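Local coordinates for protein polymerase X (Deinococcus radiodurans, PDB 2W9M) that probably catalyses template-directed DNA synthesis in DNA repair as a family X polymerase, and carries a zinc-binding PHP domain, at residues Pro316-Met330 and Ala533-Leu547. Sequence-based numbering, arbitrary orientation.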
ATOM      1  N   PRO A 316      -6.514  19.914 -12.681  1.00 38.45           N
ATOM      2  CA  PRO A 316      -5.536  19.975 -13.775  1.00 36.01           C
ATOM      3  C   PRO A 316      -5.821  18.980 -14.894  1.00 43.82           C
ATOM      4  O   PRO A 316      -6.465  17.952 -14.677  1.00 35.66           O
ATOM      5  CB  PRO A 316      -4.216  19.611 -13.086  1.00 22.65           C
ATOM      6  CG  PRO A 316      -4.431  19.932 -11.657  1.00 28.60           C
ATOM      7  CD  PRO A 316      -5.869  19.628 -11.388  1.00 34.25           C
ATOM      8  N   ASP A 317      -5.339  19.305 -16.090  1.00 38.97           N
ATOM      9  CA  ASP A 317      -5.373  18.388 -17.219  1.00 37.15           C
ATOM     10  C   ASP A 317      -4.502  17.192 -16.861  1.00 41.71           C
ATOM     11  O   ASP A 317      -3.467  17.347 -16.215  1.00 37.50           O
ATOM     12  CB  ASP A 317      -4.845  19.096 -18.475  1.00 60.10           C
ATOM     13  CG  ASP A 317      -4.855  18.208 -19.709  1.00 61.19           C
ATOM     14  OD1 ASP A 317      -4.066  17.240 -19.761  1.00 57.73           O
ATOM     15  OD2 ASP A 317      -5.635  18.498 -20.642  1.00 70.25           O
ATOM     16  N   PRO A 318      -4.927  15.988 -17.261  1.00 38.07           N
ATOM     17  CA  PRO A 318      -4.175  14.770 -16.949  1.00 40.70           C
ATOM     18  C   PRO A 318      -2.682  14.896 -17.251  1.00 37.13           C
ATOM     19  O   PRO A 318      -1.860  14.373 -16.497  1.00 44.66           O
ATOM     20  CB  PRO A 318      -4.820  13.731 -17.865  1.00 40.03           C
ATOM     21  CG  PRO A 318      -6.224  14.198 -18.004  1.00 40.73           C
ATOM     22  CD  PRO A 318      -6.164  15.699 -18.004  1.00 36.90           C
ATOM     23  N   ALA A 319      -2.341  15.589 -18.332  1.00 41.86           N
ATOM     24  CA  ALA A 319      -0.948  15.734 -18.748  1.00 38.29           C
ATOM     25  C   ALA A 319      -0.119  16.591 -17.789  1.00 37.58           C
ATOM     26  O   ALA A 319       1.105  16.652 -17.909  1.00 44.95           O
ATOM     27  CB  ALA A 319      -0.873  16.290 -20.161  1.00 44.03           C
ATOM     28  N   GLU A 320      -0.784  17.245 -16.842  1.00 31.55           N
ATOM     29  CA  GLU A 320      -0.101  18.065 -15.843  1.00 36.06           C
ATOM     30  C   GLU A 320       0.085  17.326 -14.520  1.00 31.84           C
ATOM     31  O   GLU A 320       0.862  17.756 -13.671  1.00 30.65           O
ATOM     32  CB  GLU A 320      -0.878  19.357 -15.580  1.00 39.83           C
ATOM     33  CG  GLU A 320      -1.071  20.249 -16.791  1.00 51.24           C
ATOM     34  CD  GLU A 320      -1.984  21.429 -16.498  1.00 73.43           C
ATOM     35  OE1 GLU A 320      -3.146  21.207 -16.082  1.00 63.11           O
ATOM     36  OE2 GLU A 320      -1.539  22.581 -16.684  1.00 91.53           O
ATOM     37  N   LEU A 321      -0.635  16.221 -14.347  1.00 33.33           N
ATOM     38  CA  LEU A 321      -0.632  15.494 -13.079  1.00 30.67           C
ATOM     39  C   LEU A 321       0.647  14.678 -12.862  1.00 30.08           C
ATOM     40  O   LEU A 321       1.349  14.328 -13.812  1.00 23.74           O
ATOM     41  CB  LEU A 321      -1.865  14.591 -12.976  1.00 30.87           C
ATOM     42  CG  LEU A 321      -3.235  15.281 -13.005  1.00 30.33           C
ATOM     43  CD1 LEU A 321      -4.351  14.253 -13.036  1.00 30.67           C
ATOM     44  CD2 LEU A 321      -3.409  16.211 -11.823  1.00 28.17           C
ATOM     45  N   VAL A 322       0.942  14.382 -11.601  1.00 19.61           N
ATOM     46  CA  VAL A 322       2.148  13.640 -11.255  1.00 29.10           C
ATOM     47  C   VAL A 322       2.154  12.247 -11.890  1.00 37.87           C
ATOM     48  O   VAL A 322       1.100  11.639 -12.092  1.00 31.62           O
ATOM     49  CB  VAL A 322       2.317  13.534  -9.722  1.00 27.68           C
ATOM     50  CG1 VAL A 322       1.146  12.786  -9.105  1.00 21.04           C
ATOM     51  CG2 VAL A 322       3.631  12.868  -9.367  1.00 27.94           C
ATOM     52  N   THR A 323       3.345  11.756 -12.218  1.00 36.21           N
ATOM     53  CA  THR A 323       3.510  10.399 -12.727  1.00 29.64           C
ATOM     54  C   THR A 323       4.646   9.715 -11.982  1.00 30.96           C
ATOM     55  O   THR A 323       5.419  10.374 -11.286  1.00 37.48           O
ATOM     56  CB  THR A 323       3.834  10.388 -14.227  1.00 31.11           C
ATOM     57  OG1 THR A 323       5.133  10.959 -14.438  1.00 43.33           O
ATOM     58  CG2 THR A 323       2.800  11.184 -15.006  1.00 30.75           C
ATOM     59  N   VAL A 324       4.748   8.397 -12.129  1.00 33.74           N
ATOM     60  CA  VAL A 324       5.811   7.638 -11.476  1.00 32.07           C
ATOM     61  C   VAL A 324       7.186   8.184 -11.863  1.00 33.26           C
ATOM     62  O   VAL A 324       8.131   8.143 -11.070  1.00 35.81           O
ATOM     63  CB  VAL A 324       5.720   6.127 -11.805  1.00 29.41           C
ATOM     64  CG1 VAL A 324       6.929   5.384 -11.266  1.00 24.18           C
ATOM     65  CG2 VAL A 324       4.447   5.538 -11.228  1.00 24.70           C
ATOM     66  N   GLY A 325       7.287   8.713 -13.078  1.00 36.63           N
ATOM     67  CA  GLY A 325       8.536   9.272 -13.567  1.00 32.73           C
ATOM     68  C   GLY A 325       8.921  10.594 -12.923  1.00 38.29           C
ATOM     69  O   GLY A 325      10.077  11.004 -12.994  1.00 47.21           O
ATOM     70  N   ASP A 326       7.954  11.262 -12.297  1.00 30.82           N
ATOM     71  CA  ASP A 326       8.198  12.537 -11.625  1.00 28.32           C
ATOM     72  C   ASP A 326       8.750  12.335 -10.219  1.00 38.31           C
ATOM     73  O   ASP A 326       9.069  13.296  -9.522  1.00 37.20           O
ATOM     74  CB  ASP A 326       6.910  13.353 -11.537  1.00 29.88           C
ATOM     75  CG  ASP A 326       6.451  13.859 -12.884  1.00 41.88           C
ATOM     76  OD1 ASP A 326       7.297  14.374 -13.646  1.00 44.17           O
ATOM     77  OD2 ASP A 326       5.241  13.746 -13.179  1.00 42.28           O
ATOM     78  N   LEU A 327       8.846  11.082  -9.799  1.00 33.74           N
ATOM     79  CA  LEU A 327       9.311  10.773  -8.457  1.00 33.54           C
ATOM     80  C   LEU A 327      10.821  10.562  -8.443  1.00 32.49           C
ATOM     81  O   LEU A 327      11.302   9.435  -8.525  1.00 35.02           O
ATOM     82  CB  LEU A 327       8.590   9.535  -7.919  1.00 30.93           C
ATOM     83  CG  LEU A 327       7.229   9.718  -7.234  1.00 32.18           C
ATOM     84  CD1 LEU A 327       6.421  10.864  -7.827  1.00 24.96           C
ATOM     85  CD2 LEU A 327       6.449   8.414  -7.290  1.00 29.00           C
ATOM     86  N   ARG A 328      11.564  11.656  -8.346  1.00 34.17           N
ATOM     87  CA  ARG A 328      13.018  11.581  -8.302  1.00 33.12           C
ATOM     88  C   ARG A 328      13.493  10.941  -7.002  1.00 28.75           C
ATOM     89  O   ARG A 328      14.385  10.094  -7.005  1.00 32.53           O
ATOM     90  CB  ARG A 328      13.633  12.972  -8.460  1.00 35.87           C
ATOM     91  CG  ARG A 328      13.352  13.627  -9.806  1.00 30.63           C
ATOM     92  CD  ARG A 328      14.215  14.865  -9.989  1.00 50.28           C
ATOM     93  NE  ARG A 328      13.947  15.561 -11.245  1.00 68.23           N
ATOM     94  CZ  ARG A 328      14.479  16.735 -11.576  1.00 94.42           C
ATOM     95  NH1 ARG A 328      15.311  17.349 -10.741  1.00 91.06           N
ATOM     96  NH2 ARG A 328      14.180  17.300 -12.741  1.00 79.91           N
ATOM     97  N   GLY A 329      12.891  11.343  -5.891  1.00 25.45           N
ATOM     98  CA  GLY A 329      13.284  10.834  -4.592  1.00 23.72           C
ATOM     99  C   GLY A 329      12.345   9.767  -4.074  1.00 30.91           C
ATOM    100  O   GLY A 329      11.144  10.005  -3.938  1.00 25.73           O
ATOM    101  N   MET A 330      12.893   8.589  -3.789  1.00 25.51           N
ATOM    102  CA  MET A 330      12.108   7.487  -3.236  1.00 28.01           C
ATOM    103  C   MET A 330      12.346   7.342  -1.736  1.00 29.70           C
ATOM    104  O   MET A 330      13.196   6.565  -1.302  1.00 26.57           O
ATOM    105  CB  MET A 330      12.436   6.180  -3.960  1.00 25.33           C
ATOM    106  CG  MET A 330      12.031   6.171  -5.428  1.00 41.84           C
ATOM    107  SD  MET A 330      10.299   5.731  -5.694  1.00 53.49           S
ATOM    108  CE  MET A 330       9.454   7.157  -5.009  1.00 34.05           C
ATOM    109  N   ALA A 533      -2.895   9.841  -6.094  1.00 21.63           N
ATOM    110  CA  ALA A 533      -2.535  11.254  -6.182  1.00 29.57           C
ATOM    111  C   ALA A 533      -3.204  11.945  -7.373  1.00 29.64           C
ATOM    112  O   ALA A 533      -3.609  13.102  -7.283  1.00 30.50           O
ATOM    113  CB  ALA A 533      -1.023  11.416  -6.251  1.00 20.39           C
ATOM    114  N   ARG A 534      -3.321  11.231  -8.487  1.00 21.82           N
ATOM    115  CA  ARG A 534      -3.898  11.813  -9.695  1.00 32.79           C
ATOM    116  C   ARG A 534      -5.403  12.069  -9.565  1.00 33.49           C
ATOM    117  O   ARG A 534      -5.925  13.034 -10.117  1.00 25.27           O
ATOM    118  CB  ARG A 534      -3.589  10.944 -10.912  1.00 21.50           C
ATOM    119  CG  ARG A 534      -2.107  10.883 -11.233  1.00 24.53           C
ATOM    120  CD  ARG A 534      -1.806   9.808 -12.249  1.00 19.11           C
ATOM    121  NE  ARG A 534      -2.432  10.091 -13.536  1.00 28.83           N
ATOM    122  CZ  ARG A 534      -1.868  10.823 -14.493  1.00 37.66           C
ATOM    123  NH1 ARG A 534      -0.666  11.351 -14.301  1.00 30.09           N
ATOM    124  NH2 ARG A 534      -2.505  11.030 -15.641  1.00 25.03           N
ATOM    125  N   LYS A 535      -6.093  11.212  -8.826  1.00 29.38           N
ATOM    126  CA  LYS A 535      -7.508  11.434  -8.558  1.00 27.95           C
ATOM    127  C   LYS A 535      -7.696  12.656  -7.663  1.00 34.37           C
ATOM    128  O   LYS A 535      -8.729  13.316  -7.715  1.00 33.95           O
ATOM    129  CB  LYS A 535      -8.134  10.192  -7.924  1.00 21.00           C
ATOM    130  CG  LYS A 535      -8.127   8.988  -8.852  1.00 37.94           C
ATOM    131  CD  LYS A 535      -8.140   7.682  -8.084  1.00 40.29           C
ATOM    132  CE  LYS A 535      -9.468   7.459  -7.382  1.00 48.67           C
ATOM    133  NZ  LYS A 535      -9.387   6.301  -6.446  1.00 61.27           N
ATOM    134  N   ALA A 536      -6.692  12.958  -6.847  1.00 26.66           N
ATOM    135  CA  ALA A 536      -6.758  14.126  -5.985  1.00 22.04           C
ATOM    136  C   ALA A 536      -6.375  15.383  -6.765  1.00 26.09           C
ATOM    137  O   ALA A 536      -6.561  16.502  -6.292  1.00 37.62           O
ATOM    138  CB  ALA A 536      -5.864  13.946  -4.770  1.00 19.57           C
ATOM    139  N   GLY A 537      -5.843  15.193  -7.967  1.00 29.18           N
ATOM    140  CA  GLY A 537      -5.483  16.311  -8.822  1.00 34.20           C
ATOM    141  C   GLY A 537      -4.111  16.897  -8.526  1.00 32.49           C
ATOM    142  O   GLY A 537      -3.870  18.083  -8.752  1.00 29.35           O
ATOM    143  N   LEU A 538      -3.200  16.064  -8.036  1.00 22.19           N
ATOM    144  CA  LEU A 538      -1.879  16.545  -7.655  1.00 28.34           C
ATOM    145  C   LEU A 538      -0.926  16.604  -8.844  1.00 29.22           C
ATOM    146  O   LEU A 538      -0.917  15.712  -9.695  1.00 31.22           O
ATOM    147  CB  LEU A 538      -1.281  15.677  -6.544  1.00 20.13           C
ATOM    148  CG  LEU A 538      -2.076  15.612  -5.239  1.00 23.90           C
ATOM    149  CD1 LEU A 538      -1.257  14.920  -4.164  1.00 18.47           C
ATOM    150  CD2 LEU A 538      -2.495  17.007  -4.791  1.00 18.36           C
ATOM    151  N   THR A 539      -0.131  17.668  -8.890  1.00 20.85           N
ATOM    152  CA  THR A 539       0.917  17.828  -9.893  1.00 29.87           C
ATOM    153  C   THR A 539       2.280  17.585  -9.244  1.00 32.67           C
ATOM    154  O   THR A 539       2.379  17.489  -8.018  1.00 28.23           O
ATOM    155  CB  THR A 539       0.900  19.248 -10.487  1.00 36.18           C
ATOM    156  OG1 THR A 539       1.151  20.204  -9.449  1.00 30.74           O
ATOM    157  CG2 THR A 539      -0.448  19.548 -11.132  1.00 34.02           C
ATOM    158  N   PRO A 540       3.341  17.484 -10.057  1.00 32.81           N
ATOM    159  CA  PRO A 540       4.670  17.318  -9.461  1.00 27.85           C
ATOM    160  C   PRO A 540       4.979  18.411  -8.444  1.00 30.06           C
ATOM    161  O   PRO A 540       5.776  18.186  -7.534  1.00 34.04           O
ATOM    162  CB  PRO A 540       5.607  17.437 -10.662  1.00 24.46           C
ATOM    163  CG  PRO A 540       4.790  16.993 -11.817  1.00 22.46           C
ATOM    164  CD  PRO A 540       3.380  17.419 -11.528  1.00 27.52           C
ATOM    165  N   ALA A 541       4.349  19.575  -8.590  1.00 32.05           N
ATOM    166  CA  ALA A 541       4.609  20.698  -7.690  1.00 32.08           C
ATOM    167  C   ALA A 541       3.973  20.520  -6.308  1.00 32.03           C
ATOM    168  O   ALA A 541       4.366  21.186  -5.352  1.00 30.59           O
ATOM    169  CB  ALA A 541       4.163  22.014  -8.324  1.00 19.09           C
ATOM    170  N   HIS A 542       2.993  19.625  -6.210  1.00 30.25           N
ATOM    171  CA  HIS A 542       2.355  19.321  -4.931  1.00 26.01           C
ATOM    172  C   HIS A 542       3.129  18.253  -4.166  1.00 24.21           C
ATOM    173  O   HIS A 542       2.884  18.032  -2.979  1.00 25.88           O
ATOM    174  CB  HIS A 542       0.921  18.819  -5.141  1.00 28.03           C
ATOM    175  CG  HIS A 542      -0.057  19.886  -5.528  1.00 43.48           C
ATOM    176  ND1 HIS A 542      -0.422  20.122  -6.836  1.00 35.94           N
ATOM    177  CD2 HIS A 542      -0.766  20.760  -4.775  1.00 42.24           C
ATOM    178  CE1 HIS A 542      -1.304  21.106  -6.874  1.00 34.23           C
ATOM    179  NE2 HIS A 542      -1.531  21.508  -5.637  1.00 51.01           N
ATOM    180  N   VAL A 543       4.053  17.586  -4.852  1.00 18.73           N
ATOM    181  CA  VAL A 543       4.736  16.420  -4.302  1.00 22.28           C
ATOM    182  C   VAL A 543       6.241  16.646  -4.136  1.00 27.45           C
ATOM    183  O   VAL A 543       6.955  16.822  -5.123  1.00 27.53           O
ATOM    184  CB  VAL A 543       4.517  15.193  -5.214  1.00 23.61           C
ATOM    185  CG1 VAL A 543       5.276  13.982  -4.687  1.00 27.55           C
ATOM    186  CG2 VAL A 543       3.041  14.890  -5.346  1.00 17.83           C
ATOM    187  N   VAL A 544       6.724  16.615  -2.894  1.00 24.59           N
ATOM    188  CA  VAL A 544       8.149  16.824  -2.616  1.00 30.70           C
ATOM    189  C   VAL A 544       9.070  15.809  -3.294  1.00 30.08           C
ATOM    190  O   VAL A 544      10.221  16.120  -3.575  1.00 40.70           O
ATOM    191  CB  VAL A 544       8.458  16.807  -1.108  1.00 31.44           C
ATOM    192  CG1 VAL A 544       7.754  17.951  -0.408  1.00 37.12           C
ATOM    193  CG2 VAL A 544       8.055  15.472  -0.507  1.00 28.86           C
ATOM    194  N   ASN A 545       8.574  14.601  -3.551  1.00 26.16           N
ATOM    195  CA  ASN A 545       9.372  13.577  -4.223  1.00 25.23           C
ATOM    196  C   ASN A 545       9.892  14.024  -5.587  1.00 30.30           C
ATOM    197  O   ASN A 545      10.823  13.423  -6.124  1.00 40.09           O
ATOM    198  CB  ASN A 545       8.571  12.282  -4.403  1.00 32.18           C
ATOM    199  CG  ASN A 545       7.988  11.769  -3.109  1.00 26.22           C
ATOM    200  OD1 ASN A 545       7.000  12.304  -2.608  1.00 26.94           O
ATOM    201  ND2 ASN A 545       8.591  10.723  -2.563  1.00 28.79           N
ATOM    202  N   SER A 546       9.280  15.061  -6.150  1.00 23.75           N
ATOM    203  CA  SER A 546       9.636  15.528  -7.487  1.00 29.50           C
ATOM    204  C   SER A 546      10.911  16.367  -7.466  1.00 27.57           C
ATOM    205  O   SER A 546      11.454  16.720  -8.512  1.00 32.71           O
ATOM    206  CB  SER A 546       8.486  16.328  -8.101  1.00 27.53           C
ATOM    207  OG  SER A 546       8.352  17.596  -7.478  1.00 32.65           O
ATOM    208  N   LEU A 547      11.376  16.687  -6.264  1.00 30.23           N
ATOM    209  CA  LEU A 547      12.607  17.442  -6.076  1.00 28.79           C
ATOM    210  C   LEU A 547      13.814  16.522  -6.181  1.00 27.54           C
ATOM    211  O   LEU A 547      13.767  15.376  -5.733  1.00 35.58           O
ATOM    212  CB  LEU A 547      12.611  18.110  -4.699  1.00 22.24           C
ATOM    213  CG  LEU A 547      11.513  19.130  -4.390  1.00 35.09           C
ATOM    214  CD1 LEU A 547      11.678  19.694  -2.977  1.00 23.15           C
ATOM    215  CD2 LEU A 547      11.517  20.247  -5.423  1.00 21.06           C
TER
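R534 reaches the backbone of V322 because a turn about its CG-CD bond (chi3 64°) brings NH1 back to V322 O. NH1 donates to V322 O at 2.8 Å. The acceptor lies in the guanidinium plane, but the nitrogen sits above the carbonyl plane of V322. L321 CB packs over one face of the guanidinium, and T323 CG2 is 3.5 Å from NH1. NH2 forms a salt bridge with E302. With an alanine in place of R534, V322 O and the E302 carboxylate would probably lose this partner, and L321 CB the flat group against it. V322 N donates to L538 O, just past the turn at G537, at 3.0 Å. That turn is a Schellman motif, and L321 CD2 lies against it. A chi1 of 61° puts V322 CG1 against A533 CB at 3.8 Å. P540 CG touches D326 OD2 at 3.5 Å, and that oxygen also accepts from T323 N. N545 O accepts from G329 N at 2.9 Å, in the carbonyl plane. N545 ND2 donates to G329 O at 3.0 Å, nearly in its own amide plane, and also bonds N514 OD1. The N545 side chain is about 7 Å from that of the zinc ligand H332. Segment 316-330 runs beside helix 526-535, with V324 and L327 packed on it, and enters strand 329-333. N545 links this first strand of the parallel PHP-domain sheet to the last, 511-514, consistent with closure of a barrel.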